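Local coordinates for protein putative hyaluronoglucosaminidase (Clostridium perfringens, PDB 6PWI) that probably acts as a family 84 glycoside hydrolase with hexosaminidase activity, the present chain carrying the catalytic barrel of a longer, probably secreted and wall-anchored protein, at residues E227-E232 with E283-V288; A235-M240 with N249-T254; E239-G244 with V288-F293. All coordinates share one frame; numbering follows the deposited sequence.

In the fold
All three contacts lie on one flank of the closed eight-stranded parallel barrel and share helix 231-247, which they meet in order from its leading loop to its later turns. Contact 1 ties that loop to the end of helix 268-286, contact 2 sets the middle of the helix on strand 250-255, and contact 3 packs its next turns on the loop 288-293. Centres of contacts 2 and 3 are about 4 Å apart, and each is about 11 Å from that of contact 1. Along the chain, contact 2 falls within the span bridged by contact 1, whereas contacts 1 and 3 interleave. Together they join two consecutive outer helices to each other and to the barrel wall.

Contact 1: E227-E232 with E283-V288; sequences EPYPAE and EQLYSV
Pro-228 opens the contact by lying alongside the amide of Gln-284: its CB is 3.6 Å from Gln-284 NE2, and its CA is 3.4 Å from Gln-284 OE1. Tyr-229 follows, and here the same amide grips the backbone with two hydrogen bonds. Tyr-229 N donates to Gln-284 OE1 (2.9 Å), reaching a lone pair in the carbonyl plane. In return Gln-284 NE2 donates to a lone pair of Tyr-229 O (3.1 Å), which sits only 9° out of the amide plane. The pairing supports the modelled amide orientation, since exchanging its ends would set NH2 against N-H and oxygen against oxygen. Gln-284 spans the gap because CG stands anti to its backbone N (chi1 -169°) and the chain beyond is extended. The Tyr-229 side chain crosses that of Gln-284 at about a right angle and turns one edge to the helix, where Tyr-229 CE2 meets Leu-285 CD2 at 4.0 Å. Its hydroxyl is held elsewhere, by Asp-218 OD2 and Trp-253 NE1. Pro-230 then takes the N-cap position of helix 231-247. A glutamine near the end of one helix thus reads both backbone polar groups of the residue before the N-cap of the preceding outer helix, 231-247, joining two consecutive outer helices of a (beta/alpha)8 barrel, the catalytic fold of family 84 glycoside hydrolases.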
# COMPACT_ATOMS: atom_id res chain seq x y z
N GLU A 227 -10.18 27.86 10.66
CA GLU A 227 -11.55 27.61 11.07
C GLU A 227 -11.71 26.16 11.52
O GLU A 227 -11.26 25.24 10.83
CB GLU A 227 -12.50 27.94 9.92
CG GLU A 227 -12.29 29.36 9.38
CD GLU A 227 -13.11 29.73 8.16
OE1 GLU A 227 -14.02 28.96 7.79
OE2 GLU A 227 -12.83 30.80 7.58
N PRO A 228 -12.36 25.89 12.67
CA PRO A 228 -12.67 24.51 13.06
C PRO A 228 -13.47 23.79 11.98
O PRO A 228 -14.21 24.41 11.22
CB PRO A 228 -13.51 24.68 14.34
CG PRO A 228 -13.11 26.04 14.89
CD PRO A 228 -12.80 26.88 13.67
N TYR A 229 -13.29 22.47 11.90
CA TYR A 229 -14.11 21.61 11.05
C TYR A 229 -15.56 21.73 11.49
O TYR A 229 -15.83 21.75 12.69
CB TYR A 229 -13.67 20.15 11.20
CG TYR A 229 -12.59 19.67 10.26
CD1 TYR A 229 -12.87 19.35 8.94
CD2 TYR A 229 -11.28 19.49 10.70
CE1 TYR A 229 -11.89 18.90 8.07
CE2 TYR A 229 -10.29 19.03 9.84
CZ TYR A 229 -10.59 18.74 8.52
OH TYR A 229 -9.62 18.31 7.66
N PRO A 230 -16.54 21.83 10.56
CA PRO A 230 -17.96 21.64 10.90
C PRO A 230 -18.16 20.33 11.67
O PRO A 230 -17.44 19.36 11.44
CB PRO A 230 -18.62 21.49 9.52
CG PRO A 230 -17.76 22.30 8.59
CD PRO A 230 -16.35 22.19 9.15
N ALA A 231 -19.17 20.32 12.54
CA ALA A 231 -19.45 19.18 13.41
C ALA A 231 -19.70 17.89 12.61
O ALA A 231 -19.20 16.84 13.00
CB ALA A 231 -20.58 19.49 14.35
N GLU A 232 -20.47 17.97 11.51
CA GLU A 232 -20.76 16.77 10.72
C GLU A 232 -19.45 16.21 10.16
O GLU A 232 -19.24 15.00 10.20
CB GLU A 232 -21.79 16.99 9.62
N GLU A 283 -5.89 20.69 18.46
CA GLU A 283 -6.65 20.26 19.62
C GLU A 283 -7.98 19.65 19.18
O GLU A 283 -8.41 18.65 19.75
CB GLU A 283 -6.89 21.41 20.61
CG GLU A 283 -5.64 21.88 21.34
CD GLU A 283 -5.08 20.91 22.37
OE1 GLU A 283 -5.66 19.81 22.53
OE2 GLU A 283 -4.08 21.27 23.03
N GLN A 284 -8.61 20.25 18.15
CA GLN A 284 -9.88 19.76 17.64
C GLN A 284 -9.71 18.34 17.10
O GLN A 284 -10.51 17.46 17.43
CB GLN A 284 -10.49 20.71 16.61
CG GLN A 284 -11.94 20.35 16.25
CD GLN A 284 -12.48 20.98 14.99
OE1 GLN A 284 -11.75 21.35 14.07
NE2 GLN A 284 -13.80 21.10 14.93
N LEU A 285 -8.66 18.11 16.30
CA LEU A 285 -8.41 16.78 15.78
C LEU A 285 -8.03 15.85 16.92
O LEU A 285 -8.47 14.70 16.94
CB LEU A 285 -7.32 16.82 14.70
CG LEU A 285 -7.76 17.15 13.27
CD1 LEU A 285 -8.96 16.33 12.83
CD2 LEU A 285 -8.02 18.63 13.09
N TYR A 286 -7.23 16.35 17.88
CA TYR A 286 -6.78 15.57 19.03
C TYR A 286 -7.98 15.04 19.81
O TYR A 286 -7.93 13.93 20.35
CB TYR A 286 -5.90 16.41 19.97
CG TYR A 286 -5.27 15.62 21.10
CD1 TYR A 286 -4.01 15.05 20.96
CD2 TYR A 286 -5.93 15.43 22.31
CE1 TYR A 286 -3.43 14.32 21.98
CE2 TYR A 286 -5.37 14.69 23.34
CZ TYR A 286 -4.11 14.14 23.18
OH TYR A 286 -3.54 13.40 24.18
N SER A 287 -9.05 15.85 19.85
CA SER A 287 -10.24 15.58 20.64
C SER A 287 -11.05 14.44 20.03
O SER A 287 -11.90 13.86 20.70
CB SER A 287 -11.07 16.83 20.82
OG SER A 287 -11.92 17.04 19.71
N VAL A 288 -10.81 14.11 18.75
CA VAL A 288 -11.50 12.96 18.18
C VAL A 288 -10.55 11.77 18.02
O VAL A 288 -10.95 10.76 17.45
CB VAL A 288 -12.28 13.29 16.89
CG1 VAL A 288 -13.48 14.19 17.16
CG2 VAL A 288 -11.40 13.89 15.80

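Contact 2: A235-M240 with N249-T254; sequences AEIKEM and NKFIWT
Helix 231-247 packs against strand 250-255 with the backbones closest at Met-240 and Phe-251, whose CA atoms are 7.1 Å apart, a gap that side chains must fill. No hydrogen bond crosses it; the contact is wholly apolar, and its three touching residues are all buried. Phe-251 does the work for the strand. Its CG is anti to the backbone N (chi1 -173°), and the ring extends to the helix, where two residues three positions apart receive different parts of it. Met-240 offers its CB, 3.9 Å from Phe-251 CD1 and equally near CE1. Ile-237 offers the CG2 branch, 4.1 Å from Phe-251 CE2 and as near to CZ, its side chain crossing the Phe-251 side chain at about a right angle. Both approach the ring obliquely. Beyond CB the Met-240 chain, bent at chi3 (-83°), stays near the same ring, with SD 4.2 Å and CE 4.3 Å from Phe-251 CE1; it also packs on Asn-193, Arg-196, Lys-197 and Met-200 of helix 193-204. Ile-237 also touches Leu-285 of helix 268-286, and the Phe-251 ring meets that of Phe-213. The contact joins the helix and second strand of the beta-alpha-beta unit 210-213, 231-247, 250-255, with helices 193-204 and 268-286 flanking it and strand 250-255 running parallel between strands 210-213 and 293-296 in the barrel.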
# COMPACT_ATOMS: atom_id res chain seq x y z
N ALA A 235 -17.26 14.58 12.79
CA ALA A 235 -17.81 13.31 13.24
C ALA A 235 -17.45 12.21 12.24
O ALA A 235 -17.30 11.05 12.62
CB ALA A 235 -19.30 13.42 13.45
N GLU A 236 -17.32 12.60 10.97
CA GLU A 236 -16.92 11.68 9.92
C GLU A 236 -15.46 11.31 10.11
O GLU A 236 -15.10 10.15 9.96
CB GLU A 236 -17.13 12.29 8.53
CG GLU A 236 -18.58 12.31 8.09
CD GLU A 236 -18.84 13.15 6.85
OE1 GLU A 236 -17.88 13.41 6.07
OE2 GLU A 236 -20.01 13.56 6.66
N ILE A 237 -14.63 12.31 10.44
CA ILE A 237 -13.22 12.10 10.72
C ILE A 237 -13.08 11.14 11.89
O ILE A 237 -12.29 10.19 11.82
CB ILE A 237 -12.48 13.44 10.93
CG1 ILE A 237 -12.31 14.21 9.61
CG2 ILE A 237 -11.14 13.22 11.63
CD1 ILE A 237 -11.79 15.62 9.77
N LYS A 238 -13.86 11.36 12.96
CA LYS A 238 -13.75 10.53 14.15
C LYS A 238 -14.05 9.06 13.84
O LYS A 238 -13.44 8.17 14.44
CB LYS A 238 -14.56 11.09 15.32
CG LYS A 238 -14.89 10.07 16.41
CD LYS A 238 -15.09 10.70 17.77
CE LYS A 238 -15.87 9.82 18.73
NZ LYS A 238 -15.59 8.38 18.53
N GLU A 239 -14.97 8.80 12.91
CA GLU A 239 -15.25 7.42 12.53
C GLU A 239 -14.03 6.79 11.87
O GLU A 239 -13.72 5.63 12.11
CB GLU A 239 -16.47 7.34 11.61
CG GLU A 239 -17.79 7.27 12.35
CD GLU A 239 -19.01 7.17 11.44
OE1 GLU A 239 -18.83 7.17 10.21
OE2 GLU A 239 -20.14 7.09 11.97
N MET A 240 -13.31 7.58 11.05
CA MET A 240 -12.13 7.08 10.36
C MET A 240 -10.99 6.88 11.35
O MET A 240 -10.26 5.89 11.25
CB MET A 240 -11.70 8.02 9.23
CG MET A 240 -12.65 7.96 8.06
SD MET A 240 -12.12 8.95 6.65
CE MET A 240 -12.71 10.59 7.11
N ASN A 249 -3.44 1.06 11.80
CA ASN A 249 -3.08 1.84 10.63
C ASN A 249 -3.57 3.27 10.89
O ASN A 249 -4.63 3.67 10.40
CB ASN A 249 -3.70 1.18 9.39
CG ASN A 249 -3.15 1.63 8.06
OD1 ASN A 249 -2.99 0.82 7.15
ND2 ASN A 249 -2.87 2.92 7.89
N LYS A 250 -2.81 4.04 11.68
CA LYS A 250 -3.31 5.26 12.30
C LYS A 250 -3.70 6.29 11.24
O LYS A 250 -3.06 6.39 10.19
CB LYS A 250 -2.25 5.97 13.15
CG LYS A 250 -1.53 5.13 14.19
CD LYS A 250 -0.46 5.91 14.96
CE LYS A 250 0.68 6.45 14.11
NZ LYS A 250 1.59 5.39 13.60
N PHE A 251 -4.74 7.07 11.56
CA PHE A 251 -5.13 8.25 10.82
C PHE A 251 -4.20 9.40 11.20
O PHE A 251 -4.22 9.86 12.35
CB PHE A 251 -6.58 8.59 11.17
CG PHE A 251 -7.21 9.70 10.37
CD1 PHE A 251 -8.06 9.40 9.30
CD2 PHE A 251 -6.98 11.03 10.67
CE1 PHE A 251 -8.66 10.41 8.57
CE2 PHE A 251 -7.58 12.04 9.93
CZ PHE A 251 -8.42 11.73 8.89
N ILE A 252 -3.40 9.87 10.24
CA ILE A 252 -2.51 11.00 10.45
C ILE A 252 -3.07 12.22 9.72
O ILE A 252 -3.21 12.22 8.50
CB ILE A 252 -1.08 10.66 10.00
CG1 ILE A 252 -0.51 9.48 10.80
CG2 ILE A 252 -0.19 11.90 10.08
CD1 ILE A 252 0.50 8.66 10.04
N TRP A 253 -3.39 13.27 10.49
CA TRP A 253 -4.00 14.46 9.92
C TRP A 253 -2.89 15.41 9.49
O TRP A 253 -1.83 15.40 10.09
CB TRP A 253 -4.97 15.10 10.93
CG TRP A 253 -5.83 16.16 10.31
CD1 TRP A 253 -6.91 15.98 9.50
CD2 TRP A 253 -5.64 17.59 10.41
NE1 TRP A 253 -7.42 17.18 9.10
CE2 TRP A 253 -6.66 18.19 9.64
CE3 TRP A 253 -4.73 18.41 11.08
CZ2 TRP A 253 -6.79 19.57 9.53
CZ3 TRP A 253 -4.86 19.78 10.97
CH2 TRP A 253 -5.88 20.35 10.20
N THR A 254 -3.14 16.22 8.44
CA THR A 254 -2.12 17.11 7.90
C THR A 254 -2.67 18.52 7.68
O THR A 254 -3.88 18.70 7.60
CB THR A 254 -1.53 16.58 6.58
OG1 THR A 254 -2.58 16.42 5.63
CG2 THR A 254 -0.76 15.29 6.76

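Contact 3: E239-G244 with V288-F293; sequences EMVDVG and VGVRQF
Val-241 packs on Val-288, Gly-289 and Val-290, where a Schellman motif ends helix 268-286 and the chain turns toward barrel strand 293-296. The motif is identified by its two bonds, Val-290 N to Leu-285 O and Gly-289 N to Tyr-286 O, and by the positive phi of Gly-289 (115°) at the C-prime position. The closely packed part is built round one side chain. Val-241 has CG1 anti to its backbone N (chi1 168°), and this branch rests on the main chain of the turn, 3.4 Å from Val-288 O and 3.5 Å from Gly-289 C. With no side chain on Gly-289, that branch can settle directly on the backbone, and the Val-241 and Gly-289 CA atoms come within 6.3 Å. The other branch of Val-241 meets a side chain instead: CG2 lies 3.6 Å from Val-290 CG2, the two valines crossing at about a right angle. Both are buried, and Val-241 also touches Phe-251 of strand 250-255, so it touches both the turn and the barrel wall.

Elsewhere the fit is looser. The Val-288 side chain comes no nearer than 4.9 Å to segment 239-244; it is partly exposed and leans on Leu-234 and Lys-238 earlier in the helix. Asp-242, also partly exposed, is salt-bridged to Lys-238. Arg-291, whose side chain makes no contact with segment 239-244, bonds back to the loop and to Tyr-286 O, while its NE pairs with Asp-323. Arg-291 NH2 lies 2.9 Å from Val-290 O, which is almost in the guanidinium plane, although the nitrogen stands 61° above the carbonyl plane.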
# COMPACT_ATOMS: atom_id res chain seq x y z
N GLU A 239 -14.97 8.80 12.91
CA GLU A 239 -15.25 7.42 12.53
C GLU A 239 -14.03 6.79 11.87
O GLU A 239 -13.72 5.63 12.11
CB GLU A 239 -16.47 7.34 11.61
CG GLU A 239 -17.79 7.27 12.35
CD GLU A 239 -19.01 7.17 11.44
OE1 GLU A 239 -18.83 7.17 10.21
OE2 GLU A 239 -20.14 7.09 11.97
N MET A 240 -13.31 7.58 11.05
CA MET A 240 -12.13 7.08 10.36
C MET A 240 -10.99 6.88 11.35
O MET A 240 -10.26 5.89 11.25
CB MET A 240 -11.70 8.02 9.23
CG MET A 240 -12.65 7.96 8.06
SD MET A 240 -12.12 8.95 6.65
CE MET A 240 -12.71 10.59 7.11
N VAL A 241 -10.86 7.80 12.31
CA VAL A 241 -9.82 7.73 13.32
C VAL A 241 -10.01 6.47 14.17
O VAL A 241 -9.04 5.81 14.55
CB VAL A 241 -9.78 9.02 14.16
CG1 VAL A 241 -8.92 8.87 15.40
CG2 VAL A 241 -9.34 10.22 13.33
N ASP A 242 -11.27 6.13 14.45
CA ASP A 242 -11.58 4.95 15.24
C ASP A 242 -11.15 3.69 14.48
O ASP A 242 -10.62 2.76 15.10
CB ASP A 242 -13.05 4.91 15.64
CG ASP A 242 -13.46 5.89 16.74
OD1 ASP A 242 -12.56 6.51 17.39
OD2 ASP A 242 -14.69 6.04 16.94
N VAL A 243 -11.38 3.66 13.16
CA VAL A 243 -10.94 2.52 12.36
C VAL A 243 -9.42 2.43 12.43
O VAL A 243 -8.86 1.34 12.59
CB VAL A 243 -11.46 2.55 10.90
CG1 VAL A 243 -10.80 1.46 10.07
CG2 VAL A 243 -12.97 2.41 10.83
N GLY A 244 -8.76 3.60 12.35
CA GLY A 244 -7.33 3.71 12.53
C GLY A 244 -6.85 3.11 13.86
O GLY A 244 -5.83 2.43 13.89
N VAL A 288 -10.81 14.11 18.75
CA VAL A 288 -11.50 12.96 18.18
C VAL A 288 -10.55 11.77 18.02
O VAL A 288 -10.95 10.76 17.45
CB VAL A 288 -12.28 13.29 16.89
CG1 VAL A 288 -13.48 14.19 17.16
CG2 VAL A 288 -11.40 13.89 15.80
N GLY A 289 -9.32 11.89 18.53
CA GLY A 289 -8.45 10.72 18.68
C GLY A 289 -7.19 10.72 17.81
O GLY A 289 -6.38 9.80 17.90
N VAL A 290 -7.01 11.75 16.97
CA VAL A 290 -5.80 11.89 16.16
C VAL A 290 -4.60 12.05 17.09
O VAL A 290 -4.61 12.88 18.00
CB VAL A 290 -5.91 13.06 15.16
CG1 VAL A 290 -4.62 13.22 14.37
CG2 VAL A 290 -7.10 12.91 14.23
N ARG A 291 -3.53 11.28 16.82
CA ARG A 291 -2.37 11.24 17.70
C ARG A 291 -1.07 11.40 16.91
O ARG A 291 0.02 11.17 17.44
CB ARG A 291 -2.39 9.97 18.55
CG ARG A 291 -3.46 9.94 19.64
CD ARG A 291 -3.22 10.95 20.76
NE ARG A 291 -4.26 10.96 21.78
CZ ARG A 291 -5.47 11.51 21.65
NH1 ARG A 291 -6.32 11.45 22.66
NH2 ARG A 291 -5.83 12.13 20.54
N GLN A 292 -1.18 11.79 15.63
CA GLN A 292 -0.02 12.07 14.79
C GLN A 292 -0.42 13.06 13.69
O GLN A 292 -1.52 12.98 13.16
CB GLN A 292 0.58 10.79 14.21
CG GLN A 292 2.00 10.99 13.68
CD GLN A 292 2.74 9.73 13.31
OE1 GLN A 292 2.17 8.64 13.18
NE2 GLN A 292 4.04 9.87 13.13
N PHE A 293 0.50 13.97 13.37
CA PHE A 293 0.20 15.10 12.50
C PHE A 293 1.30 15.29 11.47
O PHE A 293 2.47 15.02 11.74
CB PHE A 293 0.00 16.36 13.35
CG PHE A 293 -1.17 16.30 14.29
CD1 PHE A 293 -2.44 16.65 13.86
CD2 PHE A 293 -1.01 15.88 15.60
CE1 PHE A 293 -3.53 16.59 14.72
CE2 PHE A 293 -2.10 15.81 16.46
CZ PHE A 293 -3.36 16.17 16.02